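Local coordinates for probable transcriptional regulator, LysR family protein (Rhodococcus sp., PDB 2QL3) that probably binds DNA and regulates transcription, the part here being the C-terminal effector-binding domain characteristic of LysR-type regulators, at residues P13-G16 with P17-L20; P95-L98 with A99-A102; N137-T140 with A141-V145. All blocks are in the same frame, centred on the assembly; numbering follows the deposited sequence.

From the N terminus, contact 1 (13-20) comes first, in the loop that leads from strand 5-11 into helix 20-30. Contact 2 (95-102) closes a single turn between strands 69-84 and 106-109. Contact 3 (137-145) follows strand 131-135 and builds the first turns of helix 138-147. All three are local and lie in series, so none nests in or crosses another. Contacts 1 and 3 touch where A14 CB packs 4.0 Å from F138 CD1, and both also meet the second subunit. Contact 2 stands apart, its centre about 28 Å from that of contact 1 and about 20 Å from that of contact 3; its turn rests on strand 69-84 and helix 114-125.

Contact 1 (P13-G16 with P17-L20); sequences PALG and PTIL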
loop_
_atom_site.group_PDB
_atom_site.type_symbol
_atom_site.label_atom_id
_atom_site.label_comp_id
_atom_site.label_asym_id
_atom_site.label_seq_id
_atom_site.Cartn_x
_atom_site.Cartn_y
_atom_site.Cartn_z
ATOM N N PRO A 13 -5.667 6.550 -0.475
ATOM C CA PRO A 13 -4.363 5.875 -0.651
ATOM C C PRO A 13 -4.165 4.992 -1.895
ATOM O O PRO A 13 -3.094 5.040 -2.468
ATOM C CB PRO A 13 -4.170 5.089 0.684
ATOM C CG PRO A 13 -4.990 5.934 1.700
ATOM C CD PRO A 13 -6.222 6.348 0.875
ATOM N N ALA A 14 -5.185 4.241 -2.314
ATOM C CA ALA A 14 -5.147 3.407 -3.513
ATOM C C ALA A 14 -4.992 4.195 -4.815
ATOM O O ALA A 14 -4.654 3.642 -5.860
ATOM C CB ALA A 14 -6.410 2.562 -3.564
ATOM N N LEU A 15 -5.252 5.483 -4.754
ATOM C CA LEU A 15 -5.104 6.368 -5.892
ATOM C C LEU A 15 -3.695 6.984 -5.901
ATOM O O LEU A 15 -3.243 7.477 -6.941
ATOM C CB LEU A 15 -6.154 7.474 -5.775
ATOM C CG LEU A 15 -7.446 7.374 -6.600
ATOM C CD1 LEU A 15 -7.760 6.069 -7.133
ATOM C CD2 LEU A 15 -8.660 8.018 -5.921
ATOM N N GLY A 16 -3.035 6.999 -4.736
ATOM C CA GLY A 16 -1.690 7.543 -4.624
ATOM C C GLY A 16 -0.646 7.020 -5.600
ATOM O O GLY A 16 0.065 7.813 -6.180
ATOM N N PRO A 17 -0.499 5.670 -5.769
ATOM C CA PRO A 17 0.525 5.139 -6.751
ATOM C C PRO A 17 0.072 4.953 -8.209
ATOM O O PRO A 17 0.879 4.714 -9.083
ATOM C CB PRO A 17 0.898 3.774 -6.179
ATOM C CG PRO A 17 -0.196 3.417 -5.197
ATOM C CD PRO A 17 -1.136 4.582 -4.995
ATOM N N THR A 18 -1.225 5.096 -8.467
ATOM C CA THR A 18 -1.760 4.723 -9.768
ATOM C C THR A 18 -2.028 5.971 -10.595
ATOM O O THR A 18 -1.620 6.038 -11.769
ATOM C CB THR A 18 -3.040 3.891 -9.642
ATOM O OG1 THR A 18 -3.949 4.584 -8.794
ATOM C CG2 THR A 18 -2.750 2.585 -8.947
ATOM N N ILE A 19 -2.706 6.950 -9.992
ATOM C CA ILE A 19 -3.109 8.146 -10.712
ATOM C C ILE A 19 -2.255 9.417 -10.432
ATOM O O ILE A 19 -1.885 10.173 -11.348
ATOM C CB ILE A 19 -4.646 8.338 -10.498
ATOM C CG1 ILE A 19 -5.334 7.485 -11.584
ATOM C CG2 ILE A 19 -5.043 9.741 -10.673
ATOM C CD1 ILE A 19 -6.745 7.024 -11.271
ATOM N N LEU A 20 -1.901 9.582 -9.172
ATOM C CA LEU A 20 -1.248 10.747 -8.667
ATOM C C LEU A 20 0.184 10.997 -9.153
ATOM O O LEU A 20 0.511 12.131 -9.404
ATOM C CB LEU A 20 -1.291 10.773 -7.169
ATOM C CG LEU A 20 -2.465 11.509 -6.516
ATOM C CD1 LEU A 20 -2.397 13.037 -6.715
ATOM C CD2 LEU A 20 -3.763 10.916 -6.981
#
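T18 turns its hydroxyl back over the preceding loop because chi1 is 52°, which sets OG1 between its own backbone N and carbonyl carbon and leaves CG2 anti to that carbon. From there OG1 donates to A14 O at 3.2 Å, lying in the carbonyl plane on a lone pair, with a C=O...O angle of 136°. The same hydroxyl is also hydrogen-bonded to the amide NE2 of Q156, so it joins the 13-16 backbone to a separate loop. A valine here would keep the branched shape but is likely to leave A14 O without this donor and the Q156 amide without its mate. Threonine suits the place by offering a hydroxyl on a short side chain.

L15 O is gripped by a fan of backbone amides: I19 N makes the firm bond at 3.1 Å, while L20 N at 3.3 Å and T18 N at 3.5 Å are weak additions. P17 has no N-H to give, and its ring carbon CD sits 3.2 Å from P13 O, while G16 N bonds to that oxygen. The loop, with helical backbone angles at 13-16, carries the chain from strand 5-11 into helix 20-30, part of the alternating strand and helix pattern of the periplasmic-binding-protein-like fold of LysR effector domains.

Leucine and isoleucine fill the apolar side. L20 CD2 comes within 4.4 Å of L15 CB, and I19 CD1 comes equally near L15 CD1. Strand 57-61 lies against this side, with Y61 beside A14 and L15 and I59 beside I19 and L20. P17 packs on T140 of the second subunit, and T18 on Y164 of that subunit.

Contact 2 (P95-L98 with A99-A102); sequences PVRL and ADLA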
loop_
_atom_site.group_PDB
_atom_site.type_symbol
_atom_site.label_atom_id
_atom_site.label_comp_id
_atom_site.label_asym_id
_atom_site.label_seq_id
_atom_site.Cartn_x
_atom_site.Cartn_y
_atom_site.Cartn_z
ATOM N N PRO A 95 -15.048 -13.574 -19.302
ATOM C CA PRO A 95 -15.406 -13.002 -18.010
ATOM C C PRO A 95 -15.900 -14.041 -16.971
ATOM O O PRO A 95 -16.400 -15.112 -17.339
ATOM C CB PRO A 95 -16.511 -12.016 -18.365
ATOM C CG PRO A 95 -16.506 -11.917 -19.885
ATOM C CD PRO A 95 -16.052 -13.260 -20.329
ATOM N N VAL A 96 -15.778 -13.722 -15.686
ATOM C CA VAL A 96 -16.320 -14.648 -14.672
ATOM C C VAL A 96 -17.687 -14.155 -14.254
ATOM O O VAL A 96 -17.919 -12.967 -14.248
ATOM C CB VAL A 96 -15.425 -14.811 -13.406
ATOM C CG1 VAL A 96 -14.039 -15.341 -13.762
ATOM C CG2 VAL A 96 -15.340 -13.519 -12.651
ATOM N N ARG A 97 -18.615 -15.052 -13.962
ATOM C CA ARG A 97 -19.761 -14.614 -13.195
ATOM C C ARG A 97 -19.436 -14.775 -11.729
ATOM O O ARG A 97 -19.026 -15.835 -11.283
ATOM C CB ARG A 97 -21.071 -15.282 -13.560
ATOM C CG ARG A 97 -21.067 -16.518 -14.364
ATOM C CD ARG A 97 -22.513 -16.773 -14.912
ATOM N NE ARG A 97 -23.439 -15.752 -14.422
ATOM C CZ ARG A 97 -24.216 -15.844 -13.337
ATOM N NH1 ARG A 97 -24.995 -14.806 -12.999
ATOM N NH2 ARG A 97 -24.217 -16.960 -12.588
ATOM N N LEU A 98 -19.566 -13.687 -10.997
ATOM C CA LEU A 98 -19.093 -13.615 -9.628
ATOM C C LEU A 98 -19.754 -14.705 -8.805
ATOM O O LEU A 98 -19.139 -15.282 -7.913
ATOM C CB LEU A 98 -19.516 -12.280 -9.081
ATOM C CG LEU A 98 -18.567 -11.276 -8.464
ATOM C CD1 LEU A 98 -19.204 -9.936 -8.695
ATOM C CD2 LEU A 98 -18.485 -11.563 -6.995
ATOM N N ALA A 99 -21.020 -14.962 -9.101
ATOM C CA ALA A 99 -21.766 -16.051 -8.478
ATOM C C ALA A 99 -20.960 -17.356 -8.416
ATOM O O ALA A 99 -21.200 -18.170 -7.515
ATOM C CB ALA A 99 -23.102 -16.275 -9.219
ATOM N N ASP A 100 -20.029 -17.550 -9.360
ATOM C CA ASP A 100 -19.221 -18.784 -9.452
ATOM C C ASP A 100 -18.115 -18.853 -8.394
ATOM O O ASP A 100 -17.535 -19.890 -8.171
ATOM C CB ASP A 100 -18.651 -19.000 -10.867
ATOM C CG ASP A 100 -19.766 -19.231 -11.919
ATOM O OD1 ASP A 100 -19.458 -19.374 -13.132
ATOM O OD2 ASP A 100 -20.961 -19.243 -11.529
ATOM N N LEU A 101 -17.864 -17.735 -7.735
ATOM C CA LEU A 101 -16.872 -17.613 -6.669
ATOM C C LEU A 101 -17.537 -17.481 -5.296
ATOM O O LEU A 101 -16.864 -17.278 -4.299
ATOM C CB LEU A 101 -16.018 -16.371 -6.944
ATOM C CG LEU A 101 -15.058 -16.516 -8.123
ATOM C CD1 LEU A 101 -14.668 -15.128 -8.541
ATOM C CD2 LEU A 101 -13.828 -17.337 -7.641
ATOM N N ALA A 102 -18.862 -17.587 -5.239
ATOM C CA ALA A 102 -19.566 -17.393 -3.968
ATOM C C ALA A 102 -19.055 -18.298 -2.848
ATOM O O ALA A 102 -19.087 -17.913 -1.654
ATOM C CB ALA A 102 -21.107 -17.559 -4.150
HETATM O O HOH W 1 -17.608 -17.861 -14.207
#
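L98 to L101 turn as a short 3-10 helix, in which D100 N bonds to R97 O and L101 N to L98 O, both at 2.8 Å, the two donors standing well above the carbonyl planes, consistent with the tight winding. Around it R97 and D100 share a water: the water accepts from R97 N at 3.0 Å and donates to D100 OD1 at 2.6 Å. Aspartate fits here because its short chain, with CG beside its own backbone N (chi1 -65°), holds the carboxylate close to the start of the turn.

The methylene CG of R97, not its guanidinium, comes nearest the D100 carboxylate, 3.5 Å from D100 OD1. Their flat groups are steeply inclined, 76° apart, and R97 NH2 remains 4.1 Å from D100 OD2, too far for a salt bridge. R97 NH1 bonds instead to the backbone oxygen of E176, while NH2 approaches A99 CB.

This turn lies in the connection between strands 69-84 and 106-109 of the LysR effector-binding domain. Its inner side is apolar: V96 CG2 and L101 CD1 come within 4.5 Å of each other, and both side chains rest on V81 of strand 69-84. The apolar side chain of L98 packs on V121, C122 and A125 of helix 114-125.

Contact 3 (N137-T140 with A141-V145); sequences NFET and ARAFV
E139 and R142, one turn apart on helix 138-147, form a salt bridge in which R142 NH2 gives a 2.9 Å bond to the syn lone pair of E139 OE2. That oxygen lies at the guanidinium edge, in its plane, though the carboxylate itself is turned 48° away. E139 OE2 also bonds to Y164 OH of the second subunit, and R142 NH2 to V162 O, so neither charged atom depends on one partner.

Asparagine, whose short amide side chain is common at a helix N-cap, here lets N137 ND2 donate to T140 OG1 at 2.8 Å, and that hydroxyl bonds to E40 of the second subunit. The helical ladder begins with A141 N to N137 O.

With chi1 at -60°, T140 sets CG2 anti to its backbone N and over one face of the F144 ring, a CH-pi contact 4.0 Å from the centroid. Aromatic F138 flanks the aliphatic part of R142, its CE2 lying 3.7 Å from R142 CD, with ring and guanidinium planes nearly aligned.

Beyond the helix, F138 reaches L154 of strand 152-154 and L109 of strand 106-109, F144 meets Y133 edge-to-face, and T140 and A141 rest on T135 of strand 131-135.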
loop_
_atom_site.group_PDB
_atom_site.type_symbol
_atom_site.label_atom_id
_atom_site.label_comp_id
_atom_site.label_asym_id
_atom_site.label_seq_id
_atom_site.Cartn_x
_atom_site.Cartn_y
_atom_site.Cartn_z
ATOM N N ASN A 137 -4.738 -2.423 2.590
ATOM C CA ASN A 137 -3.570 -2.219 1.740
ATOM C C ASN A 137 -3.749 -2.863 0.361
ATOM O O ASN A 137 -3.930 -4.036 0.267
ATOM C CB ASN A 137 -2.337 -2.781 2.404
ATOM C CG ASN A 137 -1.044 -2.342 1.695
ATOM O OD1 ASN A 137 -1.030 -1.345 0.956
ATOM N ND2 ASN A 137 0.030 -3.071 1.919
ATOM N N PHE A 138 -3.718 -2.078 -0.698
ATOM C CA PHE A 138 -4.006 -2.578 -2.049
ATOM C C PHE A 138 -3.069 -3.691 -2.443
ATOM O O PHE A 138 -3.498 -4.693 -2.993
ATOM C CB PHE A 138 -3.921 -1.415 -3.036
ATOM C CG PHE A 138 -4.513 -1.647 -4.365
ATOM C CD1 PHE A 138 -5.804 -1.210 -4.647
ATOM C CD2 PHE A 138 -3.740 -2.132 -5.406
ATOM C CE1 PHE A 138 -6.371 -1.352 -5.948
ATOM C CE2 PHE A 138 -4.297 -2.279 -6.680
ATOM C CZ PHE A 138 -5.611 -1.911 -6.946
ATOM N N GLU A 139 -1.786 -3.498 -2.194
ATOM C CA GLU A 139 -0.806 -4.515 -2.582
ATOM C C GLU A 139 -0.910 -5.756 -1.722
ATOM O O GLU A 139 -0.634 -6.853 -2.200
ATOM C CB GLU A 139 0.613 -3.994 -2.514
ATOM C CG GLU A 139 1.649 -4.996 -3.082
ATOM C CD GLU A 139 1.390 -5.413 -4.548
ATOM O OE1 GLU A 139 1.953 -6.441 -4.983
ATOM O OE2 GLU A 139 0.616 -4.736 -5.278
ATOM N N THR A 140 -1.305 -5.602 -0.460
ATOM C CA THR A 140 -1.535 -6.779 0.331
ATOM C C THR A 140 -2.648 -7.641 -0.295
ATOM O O THR A 140 -2.535 -8.874 -0.336
ATOM C CB THR A 140 -1.821 -6.443 1.802
ATOM O OG1 THR A 140 -0.686 -5.744 2.350
ATOM C CG2 THR A 140 -2.108 -7.737 2.607
ATOM N N ALA A 141 -3.696 -7.002 -0.818
ATOM C CA ALA A 141 -4.774 -7.744 -1.441
ATOM C C ALA A 141 -4.238 -8.481 -2.656
ATOM O O ALA A 141 -4.508 -9.643 -2.814
ATOM C CB ALA A 141 -5.928 -6.830 -1.846
ATOM N N ARG A 142 -3.511 -7.792 -3.529
ATOM C CA ARG A 142 -2.936 -8.418 -4.760
ATOM C C ARG A 142 -1.954 -9.488 -4.405
ATOM O O ARG A 142 -2.007 -10.586 -5.003
ATOM C CB ARG A 142 -2.199 -7.382 -5.636
ATOM C CG ARG A 142 -3.077 -6.339 -6.236
ATOM C CD ARG A 142 -2.245 -5.316 -7.055
ATOM N NE ARG A 142 -1.835 -5.884 -8.345
ATOM C CZ ARG A 142 -0.590 -6.111 -8.732
ATOM N NH1 ARG A 142 -0.358 -6.593 -9.951
ATOM N NH2 ARG A 142 0.423 -5.860 -7.930
ATOM N N ALA A 143 -1.098 -9.228 -3.410
ATOM C CA ALA A 143 -0.084 -10.228 -3.017
ATOM C C ALA A 143 -0.707 -11.499 -2.420
ATOM O O ALA A 143 -0.254 -12.609 -2.723
ATOM C CB ALA A 143 0.888 -9.647 -2.041
ATOM N N PHE A 144 -1.748 -11.336 -1.587
ATOM C CA PHE A 144 -2.464 -12.478 -1.005
ATOM C C PHE A 144 -3.136 -13.315 -2.121
ATOM O O PHE A 144 -3.041 -14.533 -2.149
ATOM C CB PHE A 144 -3.501 -12.032 0.036
ATOM C CG PHE A 144 -2.974 -11.852 1.452
ATOM C CD1 PHE A 144 -1.672 -11.533 1.701
ATOM C CD2 PHE A 144 -3.837 -11.994 2.542
ATOM C CE1 PHE A 144 -1.187 -11.374 2.987
ATOM C CE2 PHE A 144 -3.347 -11.828 3.855
ATOM C CZ PHE A 144 -2.038 -11.487 4.066
ATOM N N VAL A 145 -3.836 -12.675 -3.029
ATOM C CA VAL A 145 -4.476 -13.372 -4.147
ATOM C C VAL A 145 -3.428 -14.079 -5.051
ATOM O O VAL A 145 -3.642 -15.218 -5.490
ATOM C CB VAL A 145 -5.380 -12.362 -4.964
ATOM C CG1 VAL A 145 -5.778 -12.929 -6.273
ATOM C CG2 VAL A 145 -6.658 -11.988 -4.138
#